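Local coordinates for protein 1,4-dihydroxy-6-naphtoate synthase (Archaeoglobus fulgidus, PDB 1ZBM) that probably catalyses the conversion of cyclic dehypoxanthine futalosine into 1,4-dihydroxy-6-naphthoate, a step in the biosynthesis of menaquinone, at residues A[12-17]-A[59-64]; A[94-99]-A[141-146]. All coordinates share one frame; numbering follows the deposited sequence.

Interaction 1 of 2, residues A[12-17]-A[59-64]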
loop_
_atom_site.group_PDB
_atom_site.type_symbol
_atom_site.label_atom_id
_atom_site.label_comp_id
_atom_site.label_asym_id
_atom_site.label_seq_id
_atom_site.Cartn_x
_atom_site.Cartn_y
_atom_site.Cartn_z
ATOM N N ILE A 12 1.734 -12.640 -18.967
ATOM C CA ILE A 12 2.423 -11.986 -17.850
ATOM C C ILE A 12 1.897 -12.311 -16.461
ATOM O O ILE A 12 0.781 -12.813 -16.299
ATOM C CB ILE A 12 2.387 -10.445 -17.987
ATOM C CG1 ILE A 12 0.945 -9.946 -17.887
ATOM C CG2 ILE A 12 3.005 -10.027 -19.307
ATOM C CD1 ILE A 12 0.810 -8.426 -17.897
ATOM N N ARG A 13 2.718 -12.019 -15.453
ATOM C CA ARG A 13 2.327 -12.253 -14.064
ATOM C C ARG A 13 2.057 -10.925 -13.379
ATOM O O ARG A 13 2.865 -10.001 -13.442
ATOM C CB ARG A 13 3.415 -13.043 -13.316
ATOM C CG ARG A 13 3.561 -14.477 -13.819
ATOM C CD ARG A 13 4.447 -15.314 -12.909
ATOM N NE ARG A 13 5.836 -14.874 -12.903
ATOM C CZ ARG A 13 6.782 -15.419 -12.143
ATOM N NH1 ARG A 13 8.030 -14.963 -12.190
ATOM N NH2 ARG A 13 6.475 -16.419 -11.329
ATOM N N VAL A 14 0.892 -10.833 -12.751
ATOM C CA VAL A 14 0.474 -9.627 -12.053
ATOM C C VAL A 14 0.285 -9.979 -10.587
ATOM O O VAL A 14 -0.602 -10.757 -10.223
ATOM C CB VAL A 14 -0.845 -9.072 -12.660
ATOM C CG1 VAL A 14 -1.261 -7.781 -11.958
ATOM C CG2 VAL A 14 -0.645 -8.818 -14.149
ATOM N N ALA A 15 1.150 -9.414 -9.757
ATOM C CA ALA A 15 1.127 -9.672 -8.334
ATOM C C ALA A 15 0.585 -8.510 -7.532
ATOM O O ALA A 15 0.923 -7.345 -7.763
ATOM C CB ALA A 15 2.537 -10.018 -7.845
ATOM N N HIS A 16 -0.271 -8.855 -6.587
ATOM C CA HIS A 16 -0.857 -7.886 -5.700
ATOM C C HIS A 16 -1.111 -8.533 -4.342
ATOM O O HIS A 16 -0.728 -9.690 -4.118
ATOM C CB HIS A 16 -2.125 -7.254 -6.299
ATOM C CG HIS A 16 -2.992 -8.198 -7.068
ATOM N ND1 HIS A 16 -4.257 -8.553 -6.644
ATOM C CD2 HIS A 16 -2.815 -8.794 -8.267
ATOM C CE1 HIS A 16 -4.818 -9.324 -7.555
ATOM N NE2 HIS A 16 -3.967 -9.488 -8.551
ATOM N N THR A 17 -1.758 -7.795 -3.451
ATOM C CA THR A 17 -1.959 -8.240 -2.078
ATOM C C THR A 17 -3.302 -8.769 -1.596
ATOM O O THR A 17 -4.351 -8.414 -2.122
ATOM C CB THR A 17 -1.557 -7.108 -1.129
ATOM O OG1 THR A 17 -2.420 -5.977 -1.337
ATOM C CG2 THR A 17 -0.123 -6.699 -1.394
ATOM N N TYR A 59 8.206 -10.423 -11.087
ATOM C CA TYR A 59 6.996 -10.300 -11.889
ATOM C C TYR A 59 7.030 -9.147 -12.887
ATOM O O TYR A 59 7.805 -8.200 -12.740
ATOM C CB TYR A 59 5.783 -10.148 -10.968
ATOM C CG TYR A 59 5.757 -11.147 -9.838
ATOM C CD1 TYR A 59 5.599 -12.512 -10.082
ATOM C CD2 TYR A 59 5.901 -10.731 -8.520
ATOM C CE1 TYR A 59 5.587 -13.433 -9.034
ATOM C CE2 TYR A 59 5.890 -11.638 -7.472
ATOM C CZ TYR A 59 5.735 -12.982 -7.726
ATOM O OH TYR A 59 5.730 -13.872 -6.673
ATOM N N GLU A 60 6.191 -9.247 -13.912
ATOM C CA GLU A 60 6.094 -8.201 -14.919
ATOM C C GLU A 60 5.438 -6.976 -14.300
ATOM O O GLU A 60 5.848 -5.850 -14.557
ATOM C CB GLU A 60 5.250 -8.661 -16.108
ATOM C CG GLU A 60 5.977 -9.525 -17.110
ATOM C CD GLU A 60 6.029 -10.992 -16.731
ATOM O OE1 GLU A 60 5.385 -11.396 -15.733
ATOM O OE2 GLU A 60 6.715 -11.745 -17.455
ATOM N N VAL A 61 4.406 -7.205 -13.493
ATOM C CA VAL A 61 3.687 -6.118 -12.825
ATOM C C VAL A 61 3.452 -6.507 -11.365
ATOM O O VAL A 61 2.878 -7.558 -11.083
ATOM C CB VAL A 61 2.299 -5.858 -13.467
ATOM C CG1 VAL A 61 1.607 -4.709 -12.738
ATOM C CG2 VAL A 61 2.440 -5.530 -14.948
ATOM N N THR A 62 3.882 -5.664 -10.438
ATOM C CA THR A 62 3.694 -5.969 -9.029
ATOM C C THR A 62 3.367 -4.752 -8.183
ATOM O O THR A 62 3.863 -3.661 -8.451
ATOM C CB THR A 62 4.959 -6.631 -8.427
ATOM O OG1 THR A 62 4.768 -6.843 -7.021
ATOM C CG2 THR A 62 6.171 -5.742 -8.621
ATOM N N ALA A 63 2.520 -4.924 -7.170
ATOM C CA ALA A 63 2.214 -3.810 -6.277
ATOM C C ALA A 63 3.517 -3.655 -5.501
ATOM O O ALA A 63 4.326 -4.582 -5.463
ATOM C CB ALA A 63 1.074 -4.173 -5.327
ATOM N N ILE A 64 3.727 -2.500 -4.888
ATOM C CA ILE A 64 4.955 -2.276 -4.134
ATOM C C ILE A 64 4.923 -0.935 -3.416
ATOM O O ILE A 64 4.487 0.067 -3.978
ATOM C CB ILE A 64 6.188 -2.299 -5.059
ATOM C CG1 ILE A 64 7.467 -2.216 -4.227
ATOM C CG2 ILE A 64 6.150 -1.113 -6.008
ATOM C CD1 ILE A 64 8.726 -2.283 -5.049
#

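Interaction 2 of 2, residues A[94-99]-A[141-146]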
loop_
_atom_site.group_PDB
_atom_site.type_symbol
_atom_site.label_atom_id
_atom_site.label_comp_id
_atom_site.label_asym_id
_atom_site.label_seq_id
_atom_site.Cartn_x
_atom_site.Cartn_y
_atom_site.Cartn_z
ATOM N N VAL A 94 -0.078 2.727 17.107
ATOM C CA VAL A 94 -1.034 2.650 18.198
ATOM C C VAL A 94 -0.420 2.023 19.443
ATOM O O VAL A 94 0.560 1.277 19.349
ATOM C CB VAL A 94 -2.254 1.800 17.797
ATOM C CG1 VAL A 94 -1.843 0.332 17.669
ATOM C CG2 VAL A 94 -3.342 1.950 18.826
ATOM N N ALA A 95 -1.012 2.314 20.602
ATOM C CA ALA A 95 -0.527 1.783 21.881
ATOM C C ALA A 95 -1.659 1.669 22.904
ATOM O O ALA A 95 -2.726 2.241 22.714
ATOM C CB ALA A 95 0.587 2.671 22.428
ATOM N N LYS A 96 -1.434 0.928 23.986
ATOM C CA LYS A 96 -2.479 0.761 24.988
ATOM C C LYS A 96 -2.792 2.086 25.689
ATOM O O LYS A 96 -3.894 2.280 26.210
ATOM C CB LYS A 96 -2.080 -0.323 25.994
ATOM C CG LYS A 96 -1.734 -1.652 25.324
ATOM C CD LYS A 96 -1.430 -2.766 26.327
ATOM C CE LYS A 96 -2.681 -3.172 27.094
ATOM N NZ LYS A 96 -2.476 -4.389 27.916
ATOM N N SER A 97 -1.827 3.002 25.685
ATOM C CA SER A 97 -2.008 4.322 26.289
ATOM C C SER A 97 -1.072 5.318 25.598
ATOM O O SER A 97 -0.273 4.935 24.745
ATOM C CB SER A 97 -1.696 4.280 27.787
ATOM O OG SER A 97 -0.305 4.137 28.023
ATOM N N GLU A 98 -1.163 6.591 25.967
ATOM C CA GLU A 98 -0.314 7.612 25.364
ATOM C C GLU A 98 1.138 7.490 25.813
ATOM O O GLU A 98 1.424 7.444 27.006
ATOM C CB GLU A 98 -0.832 9.011 25.713
ATOM C CG GLU A 98 -1.700 9.652 24.633
ATOM C CD GLU A 98 -3.036 8.960 24.451
ATOM O OE1 GLU A 98 -3.742 9.265 23.460
ATOM O OE2 GLU A 98 -3.390 8.116 25.304
ATOM N N ILE A 99 2.047 7.421 24.848
ATOM C CA ILE A 99 3.478 7.332 25.132
ATOM C C ILE A 99 4.204 8.231 24.145
ATOM O O ILE A 99 3.578 8.779 23.246
ATOM C CB ILE A 99 4.012 5.885 24.990
ATOM C CG1 ILE A 99 3.426 5.217 23.745
ATOM C CG2 ILE A 99 3.682 5.085 26.236
ATOM C CD1 ILE A 99 3.851 3.774 23.582
ATOM N N LEU A 141 -1.582 -5.477 22.484
ATOM C CA LEU A 141 -2.538 -5.770 23.546
ATOM C C LEU A 141 -1.904 -6.637 24.625
ATOM O O LEU A 141 -2.179 -6.456 25.807
ATOM C CB LEU A 141 -3.768 -6.488 22.968
ATOM C CG LEU A 141 -4.762 -5.683 22.102
ATOM C CD1 LEU A 141 -5.836 -6.614 21.519
ATOM C CD2 LEU A 141 -5.410 -4.612 22.956
ATOM N N ASP A 142 -1.059 -7.580 24.224
ATOM C CA ASP A 142 -0.414 -8.453 25.199
ATOM C C ASP A 142 0.930 -7.891 25.683
ATOM O O ASP A 142 1.723 -8.602 26.297
ATOM C CB ASP A 142 -0.230 -9.867 24.621
ATOM C CG ASP A 142 -1.539 -10.655 24.549
ATOM O OD1 ASP A 142 -2.593 -10.123 24.962
ATOM O OD2 ASP A 142 -1.510 -11.821 24.085
ATOM N N GLU A 143 1.176 -6.614 25.397
ATOM C CA GLU A 143 2.394 -5.917 25.824
ATOM C C GLU A 143 3.705 -6.613 25.465
ATOM O O GLU A 143 4.671 -6.610 26.231
ATOM C CB GLU A 143 2.314 -5.639 27.331
ATOM C CG GLU A 143 1.014 -4.923 27.714
ATOM C CD GLU A 143 0.959 -4.438 29.171
ATOM O OE1 GLU A 143 -0.126 -4.001 29.598
ATOM O OE2 GLU A 143 1.989 -4.486 29.867
ATOM N N GLU A 144 3.723 -7.206 24.280
ATOM C CA GLU A 144 4.898 -7.889 23.765
ATOM C C GLU A 144 5.833 -6.783 23.262
ATOM O O GLU A 144 7.053 -6.947 23.202
ATOM C CB GLU A 144 4.457 -8.783 22.622
ATOM C CG GLU A 144 5.494 -9.710 22.052
ATOM C CD GLU A 144 4.884 -10.593 20.981
ATOM O OE1 GLU A 144 3.883 -11.281 21.298
ATOM O OE2 GLU A 144 5.395 -10.590 19.834
ATOM N N VAL A 145 5.226 -5.651 22.912
ATOM C CA VAL A 145 5.945 -4.486 22.436
ATOM C C VAL A 145 5.293 -3.235 23.038
ATOM O O VAL A 145 4.269 -3.332 23.722
ATOM C CB VAL A 145 5.913 -4.412 20.886
ATOM C CG1 VAL A 145 6.624 -5.626 20.294
ATOM C CG2 VAL A 145 4.463 -4.368 20.387
ATOM N N ASP A 146 5.874 -2.062 22.815
ATOM C CA ASP A 146 5.269 -0.844 23.356
ATOM C C ASP A 146 4.237 -0.286 22.395
ATOM O O ASP A 146 3.235 0.295 22.814
ATOM C CB ASP A 146 6.327 0.229 23.617
ATOM C CG ASP A 146 7.381 -0.220 24.618
ATOM O OD1 ASP A 146 8.407 -0.784 24.191
ATOM O OD2 ASP A 146 7.167 -0.015 25.829
HETATM O O HOH W 1 1.094 -0.033 24.515
#

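Interaction 1 of 2, residues A[12-17]-A[59-64]
The ring of Y59 has the methyl of A15 over one face and the guanidinium of R13 at its edge. A15 CB sits 3.9 Å from the Y59 ring centroid, 28° off the normal, a CH-pi contact made mostly over CD2 and CE2. At the rim, R13 NE approaches Y59 CD1 at 3.7 Å, near the ring plane. Seen from the arginine, that same CD1 lies over the centre of one guanidinium face, and the two planes stand 71° apart, an edge-to-face meeting. The bend at chi3 (-66°) sets NE beside the ring's rim. The backbones of strands 12-16 and 61-64 run nearly parallel. V61 N donates to R13 O at 3.2 Å, A15 N to V61 O at 2.9 Å, and A63 N to A15 O at 3.0 Å. E60 extends the ladder with its side chain: R13 N gives a bond of 2.8 Å to E60 OE1, arriving from above the carboxylate plane, while E60 CG packs on I12 CG2 at 3.7 Å. An alanine at R13 would probably uncover the CD1-CE1 rim of Y59 and take away one of the positive charges near E60, leaving it the long, weak pair with R189, although its backbone bond would remain. The phenol OH, bonded to E45 and K53, fixes the far end of the ring. Thus, before the backbone ladder of 61-64 begins, a carboxylate takes the place of a main-chain acceptor for R13 N, and the cation, its NE 4.5 Å from E60 OE1 and short of a salt bridge, is likely to steady that negative charge.

Interaction 2 of 2, residues A[94-99]-A[141-146]
A Schellman motif ends helix 136-141, with E143 as its C-prime residue at positive phi, and the side chain of K96 reaches this helix end from the turn after strand 92-95. K96 NZ makes two bonds there: a salt bridge of 2.9 Å to E143 OE1, on the oxygen's anti lone pair, and a hydrogen bond of 3.0 Å to L141 O, with the donor tilted 26° from the carbonyl plane. The lysine chain bends at chi3 (68°), which turns CE toward L141 O, whereas E143 is extended beyond CG and crosses it at about a right angle. Their aliphatic parts also touch, K96 CD lying 3.5 Å from E143 CG. A water accepts from K96 N at 2.8 Å and donates to D146 O at 2.8 Å, bridging the two backbones. That same carbonyl oxygen has apolar neighbours as well: A95 CB and I99 CD1 each lie 3.6 Å from D146 O. The carboxylate of D146 turns to another partner, the backbone N-H of R105. With one ammonium shared by a carboxylate and a carbonyl at the C-terminal end of a helix, the positive charge probably offsets the negative end of the helix dipole.

Overall arrangement
Interaction 1 lies within one five-stranded mixed sheet and interaction 2 at the margin of the other, as expected for the two lobes of a periplasmic-binding-protein-like fold, on opposite sides of the chain's centre. Their centres are 35 Å apart and their nearest atoms about 20 Å. The pairing of 12-17 with 59-64 is an interior one 13 Å from the chain centre, whereas 94-99 with 141-146 is a partly buried junction of a strand end and a helix end at 24 Å. The predicted proton acceptor H152 has its side chain about 10 Å from that of A63 and about 12 Å from that of V94; the side chain of T114, predicted to bind substrate, is about 11 Å from that of A63.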